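Local coordinates for protein BauA (Acinetobacter baumannii, PDB 6HCP) that imports iron across the outer membrane of Acinetobacter baumannii as ferric preacinetobactin, acting as a TonB-dependent transporter, at residues A[354-359]-A[363-368]; A[426-431]-A[437-442]. All blocks are in the same frame, centred on the assembly; numbering follows the deposited sequence.

Interaction 1: A[354-359]-A[363-368]. With C8E ((hydroxyethyloxy)tri(ethyloxy)octane), chain B.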
ATOM      1  N   GLY A 354      55.812 -15.072  -3.862  1.00 32.27           N
ATOM      2  CA  GLY A 354      56.756 -15.853  -3.084  1.00 37.60           C
ATOM      3  C   GLY A 354      56.830 -15.413  -1.643  1.00 35.89           C
ATOM      4  O   GLY A 354      56.227 -14.415  -1.261  1.00 34.47           O
ATOM      5  N   LYS A 355      57.697 -16.100  -0.883  1.00 31.86           N
ATOM      6  CA  LYS A 355      57.909 -15.829   0.521  1.00 29.90           C
ATOM      7  C   LYS A 355      59.377 -16.079   0.880  1.00 30.53           C
ATOM      8  O   LYS A 355      60.028 -16.929   0.263  1.00 36.36           O
ATOM      9  CB  LYS A 355      57.042 -16.749   1.379  1.00 37.07           C
ATOM     10  CG  LYS A 355      55.544 -16.614   1.162  1.00 52.06           C
ATOM     11  CD  LYS A 355      54.729 -17.587   1.987  1.00 56.15           C
ATOM     12  CE  LYS A 355      53.266 -17.546   1.603  1.00 67.24           C
ATOM     13  NZ  LYS A 355      52.468 -18.500   2.404  1.00 90.01           N
ATOM     14  N   PHE A 356      59.866 -15.310   1.852  1.00 32.48           N
ATOM     15  CA  PHE A 356      61.177 -15.502   2.451  1.00 34.49           C
ATOM     16  C   PHE A 356      61.159 -14.814   3.809  1.00 35.77           C
ATOM     17  O   PHE A 356      60.194 -14.120   4.147  1.00 35.09           O
ATOM     18  CB  PHE A 356      62.296 -14.976   1.539  1.00 34.30           C
ATOM     19  CG  PHE A 356      62.242 -13.492   1.256  1.00 30.35           C
ATOM     20  CD1 PHE A 356      62.866 -12.582   2.087  1.00 31.95           C
ATOM     21  CD2 PHE A 356      61.621 -13.017   0.108  1.00 33.70           C
ATOM     22  CE1 PHE A 356      62.781 -11.221   1.840  1.00 30.72           C
ATOM     23  CE2 PHE A 356      61.599 -11.661  -0.181  1.00 30.14           C
ATOM     24  CZ  PHE A 356      62.151 -10.763   0.702  1.00 30.37           C
ATOM     25  N   GLU A 357      62.197 -15.068   4.619  1.00 32.47           N
ATOM     26  CA  GLU A 357      62.307 -14.512   5.936  1.00 32.17           C
ATOM     27  C   GLU A 357      63.676 -13.854   6.097  1.00 31.79           C
ATOM     28  O   GLU A 357      64.651 -14.316   5.543  1.00 35.51           O
ATOM     29  CB  GLU A 357      62.118 -15.597   7.006  1.00 38.84           C
ATOM     30  CG  GLU A 357      60.898 -16.450   6.746  1.00 42.49           C
ATOM     31  CD  GLU A 357      60.454 -17.325   7.904  1.00 60.54           C
ATOM     32  OE1 GLU A 357      61.146 -17.341   8.936  1.00 57.37           O
ATOM     33  OE2 GLU A 357      59.380 -17.944   7.778  1.00 56.26           O
ATOM     34  N   THR A 358      63.682 -12.703   6.769  1.00 34.39           N
ATOM     35  CA  THR A 358      64.893 -12.011   7.156  1.00 36.27           C
ATOM     36  C   THR A 358      64.876 -11.859   8.673  1.00 39.04           C
ATOM     37  O   THR A 358      64.141 -11.020   9.217  1.00 35.98           O
ATOM     38  CB  THR A 358      65.024 -10.649   6.448  1.00 35.66           C
ATOM     39  OG1 THR A 358      63.932  -9.810   6.829  1.00 33.25           O
ATOM     40  CG2 THR A 358      65.072 -10.787   4.942  1.00 33.43           C
ATOM     41  N   GLY A 359      65.635 -12.724   9.359  1.00 39.25           N
ATOM     42  CA  GLY A 359      65.539 -12.828  10.805  1.00 39.88           C
ATOM     43  C   GLY A 359      64.121 -13.173  11.227  1.00 32.73           C
ATOM     44  O   GLY A 359      63.523 -14.080  10.671  1.00 38.91           O
ATOM     45  N   HIS A 363      58.382 -12.171   4.827  1.00 30.12           N
ATOM     46  CA  HIS A 363      58.134 -11.438   3.586  1.00 32.47           C
ATOM     47  C   HIS A 363      57.210 -12.261   2.696  1.00 29.91           C
ATOM     48  O   HIS A 363      57.441 -13.458   2.460  1.00 33.27           O
ATOM     49  CB  HIS A 363      59.449 -11.117   2.859  1.00 31.78           C
ATOM     50  CG  HIS A 363      60.359 -10.192   3.595  1.00 33.59           C
ATOM     51  ND1 HIS A 363      60.630  -8.922   3.126  1.00 30.36           N
ATOM     52  CD2 HIS A 363      61.135 -10.370   4.698  1.00 31.33           C
ATOM     53  CE1 HIS A 363      61.505  -8.339   3.928  1.00 34.80           C
ATOM     54  NE2 HIS A 363      61.761  -9.177   4.957  1.00 36.40           N
ATOM     55  N   GLN A 364      56.163 -11.598   2.188  1.00 27.62           N
ATOM     56  CA  GLN A 364      55.296 -12.157   1.159  1.00 30.96           C
ATOM     57  C   GLN A 364      55.198 -11.123   0.038  1.00 28.15           C
ATOM     58  O   GLN A 364      54.802  -9.991   0.309  1.00 30.30           O
ATOM     59  CB  GLN A 364      53.887 -12.371   1.716  1.00 37.69           C
ATOM     60  CG  GLN A 364      53.254 -13.716   1.427  1.00 59.13           C
ATOM     61  CD  GLN A 364      52.048 -13.863   2.328  1.00 70.38           C
ATOM     62  OE1 GLN A 364      52.143 -14.391   3.433  1.00 73.32           O
ATOM     63  NE2 GLN A 364      50.999 -13.132   1.997  1.00 54.34           N
ATOM     64  N   TRP A 365      55.652 -11.489  -1.160  1.00 30.49           N
ATOM     65  CA  TRP A 365      55.812 -10.532  -2.235  1.00 30.03           C
ATOM     66  C   TRP A 365      55.057 -11.027  -3.461  1.00 31.94           C
ATOM     67  O   TRP A 365      54.791 -12.222  -3.614  1.00 30.94           O
ATOM     68  CB  TRP A 365      57.297 -10.277  -2.550  1.00 30.95           C
ATOM     69  CG  TRP A 365      58.012 -11.522  -2.989  1.00 29.64           C
ATOM     70  CD1 TRP A 365      58.674 -12.398  -2.180  1.00 33.05           C
ATOM     71  CD2 TRP A 365      58.109 -12.051  -4.320  1.00 29.82           C
ATOM     72  NE1 TRP A 365      59.157 -13.443  -2.917  1.00 28.86           N
ATOM     73  CE2 TRP A 365      58.820 -13.266  -4.231  1.00 31.69           C
ATOM     74  CE3 TRP A 365      57.661 -11.630  -5.577  1.00 28.79           C
ATOM     75  CZ2 TRP A 365      59.116 -14.046  -5.345  1.00 34.14           C
ATOM     76  CZ3 TRP A 365      57.924 -12.421  -6.676  1.00 30.66           C
ATOM     77  CH2 TRP A 365      58.630 -13.620  -6.561  1.00 32.12           C
ATOM     78  N   VAL A 366      54.798 -10.085  -4.377  1.00 27.12           N
ATOM     79  CA  VAL A 366      54.202 -10.377  -5.638  1.00 25.42           C
ATOM     80  C   VAL A 366      54.774  -9.416  -6.690  1.00 27.37           C
ATOM     81  O   VAL A 366      55.052  -8.261  -6.394  1.00 30.03           O
ATOM     82  CB  VAL A 366      52.663 -10.257  -5.553  1.00 26.79           C
ATOM     83  CG1 VAL A 366      52.236  -8.923  -4.968  1.00 29.55           C
ATOM     84  CG2 VAL A 366      52.001 -10.492  -6.900  1.00 28.13           C
ATOM     85  N   ALA A 367      54.916  -9.927  -7.911  1.00 30.86           N
ATOM     86  CA  ALA A 367      55.330  -9.120  -9.044  1.00 33.81           C
ATOM     87  C   ALA A 367      54.473  -9.527 -10.234  1.00 29.26           C
ATOM     88  O   ALA A 367      54.329 -10.707 -10.511  1.00 30.42           O
ATOM     89  CB  ALA A 367      56.799  -9.310  -9.347  1.00 33.34           C
ATOM     90  N   ASN A 368      53.972  -8.535 -10.985  1.00 26.55           N
ATOM     91  CA  ASN A 368      53.117  -8.873 -12.090  1.00 25.54           C
ATOM     92  C   ASN A 368      53.285  -7.892 -13.247  1.00 25.66           C
ATOM     93  O   ASN A 368      53.948  -6.846 -13.139  1.00 26.44           O
ATOM     94  CB  ASN A 368      51.651  -8.998 -11.639  1.00 26.53           C
ATOM     95  CG  ASN A 368      50.952  -7.664 -11.461  1.00 29.94           C
ATOM     96  OD1 ASN A 368      51.595  -6.655 -11.175  1.00 26.77           O
ATOM     97  ND2 ASN A 368      49.624  -7.677 -11.539  1.00 27.31           N
TER
HETATM   98  C1  C8E B 829      58.319  -5.251 -11.851  1.00 48.93           C
HETATM   99  C2  C8E B 829      58.597  -6.683 -12.244  1.00 52.16           C
HETATM  100  C3  C8E B 829      57.578  -7.243 -13.226  1.00 53.07           C
HETATM  101  C4  C8E B 829      57.437  -8.766 -13.101  1.00 60.96           C
HETATM  102  C5  C8E B 829      56.754  -9.381 -14.322  1.00 54.26           C
HETATM  103  C6  C8E B 829      56.331 -10.820 -14.111  1.00 47.32           C
HETATM  104  C7  C8E B 829      55.786 -11.391 -15.416  1.00 53.96           C
HETATM  105  C8  C8E B 829      56.211 -12.838 -15.637  1.00 67.37           C
HETATM  106  O9  C8E B 829      55.167 -13.640 -16.204  1.00 71.65           O
HETATM  107  C10 C8E B 829      55.102 -14.921 -15.569  1.00 58.61           C
HETATM  108  C11 C8E B 829      54.462 -15.939 -16.486  1.00 62.25           C
HETATM  109  O12 C8E B 829      53.895 -16.935 -15.653  1.00 64.56           O
HETATM  110  O   HOH W   1      60.974 -15.635  -2.173  1.00 34.56           O
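The carbonyl oxygen of His-363 receives Phe-356 N at 3.1 Å as a hydrogen bond and, more weakly, a bent CA-H...O contact from Lys-355. The return bond of this antiparallel hydrogen-bonded pair is shorter, with His-363 N 2.7 Å from Phe-356 O, and Gly-354 and Trp-365 form a second such pair.

The phenyl and imidazole rings make an offset stack, their planes 17° apart and CE1 of Phe-356 3.2 Å from CG of His-363. CB of His-363 sits over the middle of the phenyl face as a CH-pi contact, 3.5 Å from the centroid of the Phe-356 ring. CG of Phe-356 lies between its backbone N and carbonyl carbon (chi1 62°), which folds the phenyl back over the partner strand; its CE2 also reaches CD1 of Trp-365, 3.6 Å away, completing an aromatic cluster. The indole lies flat over Gly-354, whose lack of a side chain makes room for it, and a water bridges Trp-365 NE1 to Lys-355 O.

Both imidazole nitrogens are engaged. NE2 of His-363 meets Thr-358 OG1 at 2.9 Å, near the ring plane, while ND1 bonds Asp-427, so the ring's rotation is fixed. On the face of the sheet opposite the aromatic cluster, the chains of Lys-355 and Gln-364 run side by side, pointing the same way.

Octyl-chain atom C4 of a detergent molecule rests against Ala-367 CB, consistent with a lipid-facing surface. The contact ends the hairpin of strands 331-358 and 361-381 in the beta-barrel, with strand 302-318 flanking one side and strand 412-431 the other.

Interaction 2: A[426-431]-A[437-442]. With C8E ((hydroxyethyloxy)tri(ethyloxy)octane), chain C.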
ATOM      1  N   ALA A 426      55.175  -5.640  -5.060  1.00 26.99           N
ATOM      2  CA  ALA A 426      54.898  -5.314  -3.677  1.00 27.88           C
ATOM      3  C   ALA A 426      55.461  -6.392  -2.745  1.00 23.81           C
ATOM      4  O   ALA A 426      55.567  -7.545  -3.114  1.00 26.92           O
ATOM      5  CB  ALA A 426      53.413  -5.137  -3.431  1.00 29.31           C
ATOM      6  N   ASP A 427      55.790  -5.947  -1.534  1.00 30.76           N
ATOM      7  CA  ASP A 427      56.221  -6.820  -0.457  1.00 32.21           C
ATOM      8  C   ASP A 427      55.438  -6.445   0.793  1.00 32.11           C
ATOM      9  O   ASP A 427      55.292  -5.254   1.104  1.00 30.33           O
ATOM     10  CB  ASP A 427      57.724  -6.671  -0.198  1.00 32.52           C
ATOM     11  CG  ASP A 427      58.313  -7.677   0.795  1.00 37.29           C
ATOM     12  OD1 ASP A 427      57.700  -8.760   0.993  1.00 38.25           O
ATOM     13  OD2 ASP A 427      59.455  -7.420   1.267  1.00 33.82           O
ATOM     14  N   THR A 428      54.958  -7.475   1.502  1.00 30.61           N
ATOM     15  CA  THR A 428      54.384  -7.304   2.815  1.00 29.81           C
ATOM     16  C   THR A 428      55.354  -7.923   3.835  1.00 27.56           C
ATOM     17  O   THR A 428      55.629  -9.111   3.774  1.00 31.52           O
ATOM     18  CB  THR A 428      52.991  -7.946   2.938  1.00 33.30           C
ATOM     19  OG1 THR A 428      52.082  -7.358   2.006  1.00 31.58           O
ATOM     20  CG2 THR A 428      52.417  -7.787   4.328  1.00 35.19           C
ATOM     21  N   LEU A 429      55.882  -7.071   4.712  1.00 32.63           N
ATOM     22  CA  LEU A 429      56.778  -7.441   5.775  1.00 30.42           C
ATOM     23  C   LEU A 429      55.948  -7.612   7.048  1.00 32.05           C
ATOM     24  O   LEU A 429      55.329  -6.639   7.485  1.00 33.38           O
ATOM     25  CB  LEU A 429      57.821  -6.339   5.963  1.00 33.13           C
ATOM     26  CG  LEU A 429      58.796  -6.109   4.809  1.00 34.03           C
ATOM     27  CD1 LEU A 429      58.149  -5.311   3.687  1.00 39.51           C
ATOM     28  CD2 LEU A 429      60.011  -5.365   5.304  1.00 35.13           C
ATOM     29  N   SER A 430      56.048  -8.796   7.675  1.00 35.56           N
ATOM     30  CA  SER A 430      55.315  -9.106   8.933  1.00 35.30           C
ATOM     31  C   SER A 430      56.305  -9.280  10.090  1.00 34.51           C
ATOM     32  O   SER A 430      57.171 -10.141  10.002  1.00 34.46           O
ATOM     33  CB  SER A 430      54.466 -10.338   8.786  1.00 41.72           C
ATOM     34  OG  SER A 430      53.560 -10.204   7.707  1.00 44.13           O
ATOM     35  N   PHE A 431      56.207  -8.366  11.066  1.00 35.64           N
ATOM     36  CA  PHE A 431      57.039  -8.271  12.268  1.00 41.53           C
ATOM     37  C   PHE A 431      56.247  -8.805  13.470  1.00 52.97           C
ATOM     38  O   PHE A 431      55.002  -8.743  13.482  1.00 39.53           O
ATOM     39  CB  PHE A 431      57.392  -6.815  12.590  1.00 39.36           C
ATOM     40  CG  PHE A 431      58.049  -6.024  11.489  1.00 46.83           C
ATOM     41  CD1 PHE A 431      57.305  -5.524  10.426  1.00 39.10           C
ATOM     42  CD2 PHE A 431      59.401  -5.711  11.556  1.00 48.26           C
ATOM     43  CE1 PHE A 431      57.887  -4.674   9.496  1.00 43.44           C
ATOM     44  CE2 PHE A 431      60.002  -4.923  10.584  1.00 47.82           C
ATOM     45  CZ  PHE A 431      59.247  -4.420   9.541  1.00 44.29           C
ATOM     46  N   GLN A 437      52.197  -5.499  10.106  1.00 30.69           N
ATOM     47  CA  GLN A 437      52.300  -5.890   8.698  1.00 27.31           C
ATOM     48  C   GLN A 437      52.399  -4.631   7.827  1.00 37.17           C
ATOM     49  O   GLN A 437      51.513  -3.772   7.868  1.00 31.82           O
ATOM     50  CB  GLN A 437      51.098  -6.732   8.291  1.00 33.61           C
ATOM     51  CG  GLN A 437      51.017  -8.048   9.047  1.00 38.22           C
ATOM     52  CD  GLN A 437      49.753  -8.813   8.751  1.00 46.88           C
ATOM     53  OE1 GLN A 437      49.231  -8.785   7.635  1.00 44.71           O
ATOM     54  NE2 GLN A 437      49.286  -9.554   9.747  1.00 44.45           N
ATOM     55  N   LEU A 438      53.571  -4.448   7.203  1.00 32.51           N
ATOM     56  CA  LEU A 438      53.862  -3.269   6.370  1.00 33.50           C
ATOM     57  C   LEU A 438      53.917  -3.707   4.909  1.00 35.57           C
ATOM     58  O   LEU A 438      54.715  -4.580   4.552  1.00 31.49           O
ATOM     59  CB  LEU A 438      55.203  -2.662   6.781  1.00 32.40           C
ATOM     60  CG  LEU A 438      55.730  -1.549   5.873  1.00 33.15           C
ATOM     61  CD1 LEU A 438      54.857  -0.317   5.967  1.00 32.64           C
ATOM     62  CD2 LEU A 438      57.164  -1.205   6.232  1.00 36.75           C
ATOM     63  N   THR A 439      53.049  -3.106   4.085  1.00 30.43           N
ATOM     64  CA  THR A 439      53.023  -3.399   2.653  1.00 26.41           C
ATOM     65  C   THR A 439      53.570  -2.165   1.911  1.00 29.28           C
ATOM     66  O   THR A 439      53.196  -1.051   2.219  1.00 29.67           O
ATOM     67  CB  THR A 439      51.610  -3.769   2.187  1.00 32.18           C
ATOM     68  OG1 THR A 439      51.170  -4.953   2.847  1.00 32.18           O
ATOM     69  CG2 THR A 439      51.527  -4.014   0.697  1.00 32.72           C
ATOM     70  N   LEU A 440      54.513  -2.393   0.996  1.00 28.34           N
ATOM     71  CA  LEU A 440      55.147  -1.358   0.172  1.00 30.19           C
ATOM     72  C   LEU A 440      55.116  -1.866  -1.263  1.00 28.17           C
ATOM     73  O   LEU A 440      55.460  -3.029  -1.516  1.00 29.19           O
ATOM     74  CB  LEU A 440      56.627  -1.187   0.546  1.00 38.53           C
ATOM     75  CG  LEU A 440      56.961  -0.729   1.951  1.00 54.53           C
ATOM     76  CD1 LEU A 440      58.474  -0.735   2.130  1.00 51.64           C
ATOM     77  CD2 LEU A 440      56.399   0.658   2.217  1.00 61.71           C
ATOM     78  N   GLY A 441      54.918  -0.953  -2.220  1.00 25.21           N
ATOM     79  CA  GLY A 441      55.026  -1.354  -3.592  1.00 26.78           C
ATOM     80  C   GLY A 441      55.016  -0.181  -4.556  1.00 23.92           C
ATOM     81  O   GLY A 441      54.756   0.964  -4.177  1.00 24.46           O
ATOM     82  N   LEU A 442      55.289  -0.498  -5.821  1.00 25.71           N
ATOM     83  CA  LEU A 442      55.058   0.468  -6.860  1.00 28.22           C
ATOM     84  C   LEU A 442      54.582  -0.233  -8.124  1.00 26.86           C
ATOM     85  O   LEU A 442      54.758  -1.436  -8.284  1.00 30.07           O
ATOM     86  CB  LEU A 442      56.337   1.281  -7.077  1.00 38.30           C
ATOM     87  CG  LEU A 442      57.466   0.594  -7.821  1.00 46.08           C
ATOM     88  CD1 LEU A 442      57.191   0.542  -9.313  1.00 56.18           C
ATOM     89  CD2 LEU A 442      58.771   1.341  -7.554  1.00 56.15           C
TER
HETATM   90  C1  C8E C 826      54.128  10.843  -1.390  1.00 65.60           C
HETATM   91  C2  C8E C 826      53.882   9.533  -0.676  1.00 64.08           C
HETATM   92  C3  C8E C 826      54.703   8.435  -1.333  1.00 59.52           C
HETATM   93  C4  C8E C 826      54.508   7.076  -0.662  1.00 57.29           C
HETATM   94  C5  C8E C 826      55.836   6.337  -0.592  1.00 53.56           C
HETATM   95  C6  C8E C 826      55.729   4.851  -0.833  1.00 45.19           C
HETATM   96  C7  C8E C 826      56.856   4.406  -1.727  1.00 43.80           C
HETATM   97  C8  C8E C 826      57.003   2.922  -1.628  1.00 42.43           C
HETATM   98  O9  C8E C 826      57.839   2.510  -2.691  1.00 44.99           O
HETATM   99  C10 C8E C 826      58.823   1.563  -2.328  1.00 50.44           C
HETATM  100  C11 C8E C 826      59.223   0.719  -3.525  1.00 49.72           C
HETATM  101  O12 C8E C 826      59.153  -0.670  -3.167  1.00 62.57           O
HETATM  102  C13 C8E C 826      60.337  -1.430  -3.386  1.00 66.92           C
HETATM  103  C14 C8E C 826      59.938  -2.849  -3.779  1.00 81.86           C
HETATM  104  O15 C8E C 826      58.992  -3.388  -2.854  1.00 78.39           O
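Backbone hydrogen bonds join Asp-427 to Leu-440 and Leu-429 to Leu-438, two antiparallel hydrogen-bonded pairs. The bonds are short and fairly straight: Leu-438 N lies 2.8 Å from Leu-429 O, with 169° at the hydrogen, and Asp-427 N is 2.9 Å from Leu-440 O. The non-hydrogen-bonded pair Thr-428/Thr-439 lies between them, with Ala-426/Gly-441 and Ser-430/Gln-437 beyond; CA-H...O contacts add to the seam, among them Thr-428 CA to Leu-438 O at 3.2 Å.

A hydroxyl pair supplies the side-chain hydrogen bond. Thr-428 OG1 and Thr-439 OG1 meet at 2.7 Å, and either could donate. Both hydroxyls are anti to their carbonyl carbons (chi1 about -60°), which turns them toward each other across the strands, and the methyl CG2 of Thr-428 also touches Thr-439 OG1. The bond gives each of these buried hydroxyls a polar partner across the strands.

The remaining contacts are packing. CG of Gln-437 lies 3.6 Å from Ser-430 OG, while the amide of Gln-437 turns to the carbonyl of Asp-434. Gly-441 has no side chain opposite Ala-426, which lets the two backbones close to 4.0 Å between Ala-426 CA and Gly-441 CA. On the leucine-bearing face, Leu-438 CB approaches the edge of the Phe-431 ring at CE1, and a detergent molecule passes Leu-442.

This is the end of a barrel hairpin formed by strands 412-431 and 436-451, flanked by strands 361-381 and 461-473. Its threonine-bearing face packs on loop residues Phe-51 and Leu-52, while Leu-438 and Leu-440 touch Val-468 of strand 461-473.

From the N terminus, interaction 1 comes first and closes the short turn between strands 331-358 and 361-381; the chain then follows strand 361-381 away from the turn, comes back along 412-431, and makes a second turn closed by interaction 2. The two hairpin contacts follow in series, neither enclosing nor crossing the other, with centres about 9 Å apart. Strands 361-381 and 412-431 pair directly, joining the hairpins into four consecutive staves of the barrel wall. The seam includes a probable backbone bond from Thr-428 N to Gln-364 O, and CB of Trp-365 packs on Ala-426 O, on the face that probably looks toward lipid.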